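Local coordinates for protein response regulator (Pseudomonas putida, PDB 3HDV) that probably serves as a phosphoryl-accepting receiver domain of two-component signalling, switching the activity of the longer response regulator to which it belongs, at residues L11-N16 with E41-Y46; R30-V35 with L120-L125; T58-Q63 with D69-I74. All coordinates share one frame; numbering follows the deposited sequence.

Contact 1 of 3, residues L11-N16 with E41-Y46; sequences LVVDDN and EEARLY
Leu11 sends its two methyl branches to different parts of helix 40-49, joining the first strand of a CheY-like receiver domain, with its doubly wound alpha/beta fold, to a helix that covers one face of the parallel sheet. Leu11 CD1 lies against the root of the tyrosine, 3.7 Å from Tyr46 CD2 and nearly as close to CG and CB of that residue; it comes onto the ring obliquely, at the end far from the hydroxyl. Leu11 CD2 turns instead to the helix backbone, 3.9 Å from Ala43 O. This fork reaches the helix because Leu11 CG stands anti to the backbone N (chi1 174°). Farther along the strand, Val13 CG2 packs 3.8 Å from Ala43 CB, with Val13 CG1 only slightly more distant. The short alanine lets the backbones come close, Val13 CA to Ala43 CA being 6.5 Å, while strand and helix segments run almost antiparallel at 168°. The side-chain contacts are apolar, and no hydrogen bond crosses between the segments. Replacing Leu11 with an alanine would remove both branches, and would probably open a gap over Ala43 and take from the Tyr46 ring one of its apolar neighbours.

In the next shell, Leu11 also touches Val35 and Ala37 on one neighbouring strand and Ile53 and Met56 on the other. Arg44 leaves the helix on the side away from the strand, and its NH2 makes a salt bridge with Glu41 OE1 at 3.1 Å and another with Glu65. Past the strand end, Asp14 touches Asp59 and with Asp15 probably forms the acidic pocket of the receiver domain, as in relatives. Asp14 is fixed by an Asx turn, in which its OD1, met from above the carboxylate plane, accepts from Asn16 N at 2.9 Å in a nearly straight bond.

Contact 2 of 3, residues R30-V35 with L120-L125; sequences RGIDAV and LVNKEL
Ile32 is the one residue of 30-35 to touch segment 120-125, and it meets three side chains there. It leads into the edge strand 33-37 of the receiver fold, and its partners lie on the closing helix 114-124 and at that helix's C-terminal end. The tighter packing is at the end of the isoleucine: Ile32 CD1 meets Val121 CG1 at 3.8 Å and is equally near Asn122 OD1, an apolar methyl beside an amide oxygen. With Ile32 CG1 on the side of the backbone N (chi1 -61°), CD1 is carried to the helix while the other branch is left for Leu125, whose CD1 stands 4.1 Å from Ile32 CG2. Leu118, Val10 and Ile127 also pack on Ile32.

Ile32 and Val121 are buried, whereas Asn122 and Leu125 are partly exposed to solvent. Side chains alone bridge the segments, with no hydrogen bond; the nearest CA atoms, of Ile32 and Asn122, are 9.0 Å apart. Arg30 instead packs on Leu25 of the second subunit. Ile32 itself is placed by the Schellman motif that ends helix 17-29: Gly31 takes a positive phi of 75°, Gly31 N turns to Lys28 O, and Ile32 N is directed to Leu27 O.

Contact 3 of 3, residues T58-Q63 with D69-I74; sequences TDLRMQ and DLIRTI
Thr58, at the end of a central strand, faces both Leu70 and Ile71 of helix 67-75, and each arm of its side chain has its own partner. From CB, the hydroxyl arm lies anti to the backbone N (chi1 -169°), where OG1 donates to the carbonyl oxygen Asp59 O at 2.8 Å, in the carbonyl plane and on a lone pair. The polar atom is thereby satisfied by the next residue of the chain and can lie beside a methyl group, Leu70 CD2, at 4.1 Å. The methyl arm, CG2, sits between the backbone N and the carbonyl carbon and meets Ile71 CD1, again at 4.1 Å.

More distant packing widens the patch. Leu60 CD2 approaches the same Ile71 CD1 at 4.3 Å, while farther along the loop CE of Met62, a selenomethionine, comes to 4.3 Å from Leu70 CD2. All five touching residues are buried, and Leu60 and Ile71 both continue onto Val86 of the adjacent strand.

Asp59, whose side chain does not touch the helix, takes three backbone donors on OD1: Leu60 N at 2.8 Å, on the anti side and near the carboxylate plane; Arg61 N from well above that plane, forming an Asx turn; and Gly89 N. Asp59, unmodified here, is the predicted phosphorylation site, and a strand-end aspartate followed by a loop folded onto the next helix is characteristic of receiver domains.

Overall arrangement
Contacts 1 and 3 lie side by side, their centres about 9 Å apart, on the sheet face covered by helices 40-49 and 67-75. They are joined by Arg44 NH1 to Thr73 OG1 at 3.1 Å, which ties the two helices, and by Asp15 OD2 to Gln63 N at 3.0 Å, which ties the loops beside the predicted phosphorylation site, Asp59. Contact 2 lies farther off, its centre about 17 Å from that of contact 1 and about 20 Å from that of contact 3, across the centre of the chain from the latter. The sheet links it to contact 1, through Val12 N to Val35 O at 2.7 Å.

Contact 1 of 3, residues L11-N16 with E41-Y46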
# COMPACT_ATOMS: atom_id res chain seq x y z
N LEU B 11 12.38 5.30 3.68
CA LEU B 11 11.80 4.63 4.84
C LEU B 11 10.33 5.08 5.00
O LEU B 11 10.05 6.26 5.18
CB LEU B 11 12.52 5.04 6.11
CG LEU B 11 11.97 4.56 7.46
CD1 LEU B 11 12.11 3.03 7.60
CD2 LEU B 11 12.77 5.30 8.58
N VAL B 12 9.41 4.15 5.00
CA VAL B 12 7.99 4.50 5.18
C VAL B 12 7.58 4.14 6.61
O VAL B 12 7.62 2.98 6.99
CB VAL B 12 7.11 3.69 4.21
CG1 VAL B 12 5.59 3.97 4.50
CG2 VAL B 12 7.46 4.06 2.73
N VAL B 13 7.13 5.12 7.38
CA VAL B 13 6.79 4.86 8.77
C VAL B 13 5.27 5.00 8.94
O VAL B 13 4.71 6.06 8.69
CB VAL B 13 7.51 5.89 9.69
CG1 VAL B 13 7.19 5.68 11.19
CG2 VAL B 13 9.01 5.95 9.35
N ASP B 14 4.64 3.93 9.41
CA ASP B 14 3.20 3.94 9.68
C ASP B 14 2.86 2.76 10.57
O ASP B 14 3.35 1.64 10.35
CB ASP B 14 2.47 3.82 8.33
CG ASP B 14 0.98 4.09 8.44
OD1 ASP B 14 0.44 4.18 9.57
OD2 ASP B 14 0.39 4.22 7.36
N ASP B 15 1.97 2.96 11.55
CA ASP B 15 1.58 1.80 12.35
C ASP B 15 0.48 0.98 11.66
O ASP B 15 0.15 -0.11 12.07
CB ASP B 15 1.27 2.20 13.81
CG ASP B 15 0.08 3.15 13.95
OD1 ASP B 15 -0.38 3.68 12.94
OD2 ASP B 15 -0.42 3.37 15.09
N ASN B 16 -0.08 1.53 10.59
CA ASN B 16 -1.02 0.78 9.75
C ASN B 16 -0.25 -0.04 8.71
O ASN B 16 0.23 0.54 7.71
CB ASN B 16 -2.00 1.79 9.14
CG ASN B 16 -3.02 1.19 8.19
OD1 ASN B 16 -2.93 0.05 7.68
ND2 ASN B 16 -4.02 2.01 7.92
N GLU B 41 9.97 4.20 17.26
CA GLU B 41 11.13 3.36 17.70
C GLU B 41 11.74 2.56 16.56
O GLU B 41 12.94 2.63 16.35
CB GLU B 41 10.78 2.44 18.90
CG GLU B 41 12.08 1.93 19.69
CD GLU B 41 13.18 3.03 19.86
OE1 GLU B 41 12.89 4.11 20.49
OE2 GLU B 41 14.32 2.84 19.32
N GLU B 42 10.94 1.82 15.79
CA GLU B 42 11.49 1.12 14.65
C GLU B 42 12.06 2.09 13.62
O GLU B 42 13.08 1.78 12.98
CB GLU B 42 10.45 0.22 14.00
CG GLU B 42 10.89 -1.19 13.81
CD GLU B 42 10.24 -1.85 12.60
OE1 GLU B 42 9.03 -1.70 12.43
OE2 GLU B 42 10.97 -2.50 11.79
N ALA B 43 11.45 3.26 13.47
CA ALA B 43 12.00 4.28 12.55
C ALA B 43 13.42 4.67 12.98
O ALA B 43 14.30 4.76 12.13
CB ALA B 43 11.13 5.57 12.48
N ARG B 44 13.62 4.96 14.27
CA ARG B 44 14.94 5.40 14.77
C ARG B 44 16.00 4.26 14.59
O ARG B 44 17.13 4.49 14.15
CB ARG B 44 14.84 5.88 16.23
CG ARG B 44 14.27 7.28 16.39
CD ARG B 44 14.33 7.74 17.85
NE ARG B 44 13.38 6.96 18.62
CZ ARG B 44 12.18 7.41 18.98
NH1 ARG B 44 11.79 8.65 18.66
NH2 ARG B 44 11.37 6.62 19.64
N LEU B 45 15.60 3.02 14.83
CA LEU B 45 16.46 1.87 14.52
C LEU B 45 16.92 1.81 13.07
O LEU B 45 18.12 1.70 12.80
CB LEU B 45 15.78 0.56 14.90
CG LEU B 45 15.63 0.36 16.42
CD1 LEU B 45 14.81 -0.88 16.68
CD2 LEU B 45 17.05 0.25 17.08
N TYR B 46 15.97 1.86 12.13
CA TYR B 46 16.27 1.81 10.73
C TYR B 46 17.27 2.91 10.37
O TYR B 46 18.27 2.67 9.68
CB TYR B 46 14.99 1.94 9.87
CG TYR B 46 14.73 0.70 9.06
CD1 TYR B 46 15.72 0.23 8.24
CD2 TYR B 46 13.53 -0.02 9.14
CE1 TYR B 46 15.56 -0.91 7.48
CE2 TYR B 46 13.35 -1.21 8.34
CZ TYR B 46 14.39 -1.61 7.51
OH TYR B 46 14.37 -2.75 6.71

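Contact 2 of 3, residues R30-V35 with L120-L125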
# COMPACT_ATOMS: atom_id res chain seq x y z
N ARG B 30 7.43 2.00 -9.01
CA ARG B 30 7.99 3.16 -9.73
C ARG B 30 9.51 3.17 -9.71
O ARG B 30 10.12 4.20 -9.98
CB ARG B 30 7.46 4.48 -9.13
CG ARG B 30 5.94 4.65 -9.24
CD ARG B 30 5.49 4.56 -10.69
NE ARG B 30 6.08 5.64 -11.47
CZ ARG B 30 6.07 5.74 -12.81
NH1 ARG B 30 5.48 4.80 -13.57
NH2 ARG B 30 6.65 6.79 -13.38
N GLY B 31 10.10 2.01 -9.41
CA GLY B 31 11.54 1.83 -9.35
C GLY B 31 12.30 2.39 -8.16
O GLY B 31 13.55 2.51 -8.22
N ILE B 32 11.59 2.73 -7.07
CA ILE B 32 12.21 3.28 -5.87
C ILE B 32 12.16 2.26 -4.72
O ILE B 32 11.07 1.83 -4.30
CB ILE B 32 11.52 4.58 -5.41
CG1 ILE B 32 11.59 5.68 -6.50
CG2 ILE B 32 12.10 5.06 -4.08
CD1 ILE B 32 10.52 6.72 -6.38
N ASP B 33 13.34 1.88 -4.23
CA ASP B 33 13.47 0.98 -3.11
C ASP B 33 12.87 1.59 -1.83
O ASP B 33 13.04 2.78 -1.57
CB ASP B 33 14.94 0.78 -2.86
CG ASP B 33 15.28 -0.60 -2.45
OD1 ASP B 33 14.34 -1.40 -2.11
OD2 ASP B 33 16.51 -0.87 -2.48
N ALA B 34 12.18 0.78 -1.04
CA ALA B 34 11.54 1.32 0.18
C ALA B 34 11.52 0.30 1.26
O ALA B 34 11.40 -0.86 0.97
CB ALA B 34 10.12 1.80 -0.14
N VAL B 35 11.60 0.73 2.51
CA VAL B 35 11.50 -0.21 3.63
C VAL B 35 10.53 0.40 4.62
O VAL B 35 10.27 1.59 4.53
CB VAL B 35 12.85 -0.47 4.32
CG1 VAL B 35 13.72 -1.39 3.40
CG2 VAL B 35 13.58 0.85 4.64
N LEU B 120 7.47 14.95 -5.34
CA LEU B 120 8.30 15.30 -4.18
C LEU B 120 9.43 14.31 -3.93
O LEU B 120 10.54 14.72 -3.66
CB LEU B 120 7.46 15.44 -2.91
CG LEU B 120 6.32 16.44 -2.91
CD1 LEU B 120 5.45 16.24 -1.64
CD2 LEU B 120 6.83 17.89 -3.03
N VAL B 121 9.14 13.01 -4.00
CA VAL B 121 10.16 11.97 -3.80
C VAL B 121 11.30 12.00 -4.85
O VAL B 121 12.50 12.02 -4.50
CB VAL B 121 9.52 10.54 -3.74
CG1 VAL B 121 10.59 9.50 -3.76
CG2 VAL B 121 8.64 10.39 -2.50
N ASN B 122 10.91 12.01 -6.12
CA ASN B 122 11.84 12.14 -7.25
C ASN B 122 12.74 13.37 -7.14
O ASN B 122 13.96 13.27 -7.32
CB ASN B 122 11.07 12.15 -8.58
CG ASN B 122 10.58 10.76 -8.97
OD1 ASN B 122 11.11 9.77 -8.51
ND2 ASN B 122 9.56 10.69 -9.84
N LYS B 123 12.13 14.50 -6.78
CA LYS B 123 12.87 15.74 -6.58
C LYS B 123 13.87 15.67 -5.43
O LYS B 123 15.03 16.07 -5.58
CB LYS B 123 11.88 16.90 -6.39
CG LYS B 123 12.53 18.25 -6.03
CD LYS B 123 11.58 19.40 -6.39
CE LYS B 123 11.98 20.71 -5.70
NZ LYS B 123 10.94 21.79 -5.91
N GLU B 124 13.43 15.17 -4.27
CA GLU B 124 14.33 15.01 -3.14
C GLU B 124 15.44 14.02 -3.39
O GLU B 124 16.57 14.24 -2.98
CB GLU B 124 13.57 14.60 -1.88
CG GLU B 124 12.94 15.76 -1.14
CD GLU B 124 13.95 16.79 -0.62
OE1 GLU B 124 14.87 16.46 0.15
OE2 GLU B 124 13.79 17.96 -0.96
N LEU B 125 15.12 12.93 -4.07
CA LEU B 125 16.08 11.89 -4.35
C LEU B 125 16.91 12.12 -5.63
O LEU B 125 17.72 11.25 -6.01
CB LEU B 125 15.38 10.53 -4.42
CG LEU B 125 14.73 9.97 -3.15
CD1 LEU B 125 14.07 8.62 -3.45
CD2 LEU B 125 15.72 9.85 -1.99

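Contact 3 of 3, residues T58-Q63 with D69-I74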
# COMPACT_ATOMS: atom_id res chain seq x y z
N THR B 58 6.36 9.73 6.76
CA THR B 58 5.70 9.37 7.99
C THR B 58 4.28 9.90 8.17
O THR B 58 3.93 10.98 7.69
CB THR B 58 6.57 9.76 9.25
OG1 THR B 58 6.00 9.17 10.42
CG2 THR B 58 6.58 11.27 9.45
N ASP B 59 3.44 9.10 8.83
CA ASP B 59 2.14 9.59 9.39
C ASP B 59 2.47 10.35 10.69
O ASP B 59 3.58 10.21 11.26
CB ASP B 59 1.16 8.41 9.62
CG ASP B 59 -0.33 8.85 9.68
OD1 ASP B 59 -0.66 10.04 9.91
OD2 ASP B 59 -1.18 7.98 9.52
N LEU B 60 1.53 11.18 11.14
CA LEU B 60 1.60 11.88 12.39
C LEU B 60 0.85 11.09 13.47
O LEU B 60 1.24 11.06 14.62
CB LEU B 60 0.96 13.27 12.22
CG LEU B 60 1.80 14.26 11.39
CD1 LEU B 60 1.08 15.59 11.50
CD2 LEU B 60 3.30 14.40 11.85
N ARG B 61 -0.21 10.42 13.04
CA ARG B 61 -1.13 9.68 13.89
C ARG B 61 -0.62 8.24 14.12
O ARG B 61 -0.91 7.32 13.36
CB ARG B 61 -2.45 9.71 13.12
CG ARG B 61 -3.68 10.11 13.88
CD ARG B 61 -3.79 11.51 14.49
NE ARG B 61 -2.72 11.92 15.41
CZ ARG B 61 -2.10 13.08 15.27
NH1 ARG B 61 -2.44 13.90 14.26
NH2 ARG B 61 -1.15 13.42 16.11
N MSE B 62 0.17 8.04 15.15
CA MSE B 62 0.74 6.73 15.42
C MSE B 62 0.81 6.48 16.90
O MSE B 62 0.97 7.41 17.66
CB MSE B 62 2.13 6.58 14.81
CG MSE B 62 2.16 6.75 13.27
SE MSE B 62 4.00 6.38 12.56
CE MSE B 62 5.01 7.74 13.59
N GLN B 63 0.66 5.20 17.26
CA GLN B 63 0.77 4.74 18.64
C GLN B 63 1.88 3.72 18.70
O GLN B 63 1.94 2.85 17.84
CB GLN B 63 -0.54 4.07 19.10
CG GLN B 63 -1.80 4.97 19.08
CD GLN B 63 -1.81 6.11 20.13
OE1 GLN B 63 -0.78 6.42 20.74
NE2 GLN B 63 -2.99 6.73 20.33
N ASP B 69 6.52 13.74 17.48
CA ASP B 69 7.60 13.43 18.43
C ASP B 69 8.77 12.76 17.69
O ASP B 69 9.92 13.06 17.99
CB ASP B 69 7.10 12.50 19.53
CG ASP B 69 6.32 13.22 20.62
OD1 ASP B 69 6.49 14.44 20.79
OD2 ASP B 69 5.54 12.57 21.32
N LEU B 70 8.49 11.86 16.74
CA LEU B 70 9.56 11.21 15.99
C LEU B 70 10.39 12.24 15.24
O LEU B 70 11.62 12.23 15.30
CB LEU B 70 9.00 10.16 15.02
CG LEU B 70 9.92 9.66 13.89
CD1 LEU B 70 11.15 8.88 14.47
CD2 LEU B 70 9.18 8.76 12.91
N ILE B 71 9.73 13.14 14.53
CA ILE B 71 10.42 14.20 13.83
C ILE B 71 11.30 15.06 14.75
O ILE B 71 12.44 15.37 14.42
CB ILE B 71 9.41 15.10 12.99
CG1 ILE B 71 8.74 14.21 11.93
CG2 ILE B 71 10.13 16.28 12.36
CD1 ILE B 71 7.53 14.84 11.20
N ARG B 72 10.77 15.45 15.90
CA ARG B 72 11.54 16.20 16.88
C ARG B 72 12.81 15.46 17.30
O ARG B 72 13.88 16.06 17.34
CB ARG B 72 10.71 16.44 18.14
CG ARG B 72 9.95 17.72 18.16
CD ARG B 72 8.79 17.54 19.12
NE ARG B 72 7.91 18.68 19.13
CZ ARG B 72 6.71 18.69 19.68
NH1 ARG B 72 6.24 17.59 20.26
NH2 ARG B 72 5.97 19.79 19.65
N THR B 73 12.72 14.17 17.58
CA THR B 73 13.96 13.46 17.96
C THR B 73 14.94 13.36 16.80
O THR B 73 16.18 13.38 17.02
CB THR B 73 13.72 12.07 18.53
OG1 THR B 73 13.21 11.19 17.52
CG2 THR B 73 12.79 12.14 19.73
N ILE B 74 14.42 13.23 15.57
CA ILE B 74 15.31 13.21 14.41
C ILE B 74 16.08 14.54 14.28
O ILE B 74 17.27 14.54 14.06
CB ILE B 74 14.59 12.83 13.07
CG1 ILE B 74 14.12 11.38 13.13
CG2 ILE B 74 15.54 13.01 11.88
CD1 ILE B 74 13.10 11.00 12.05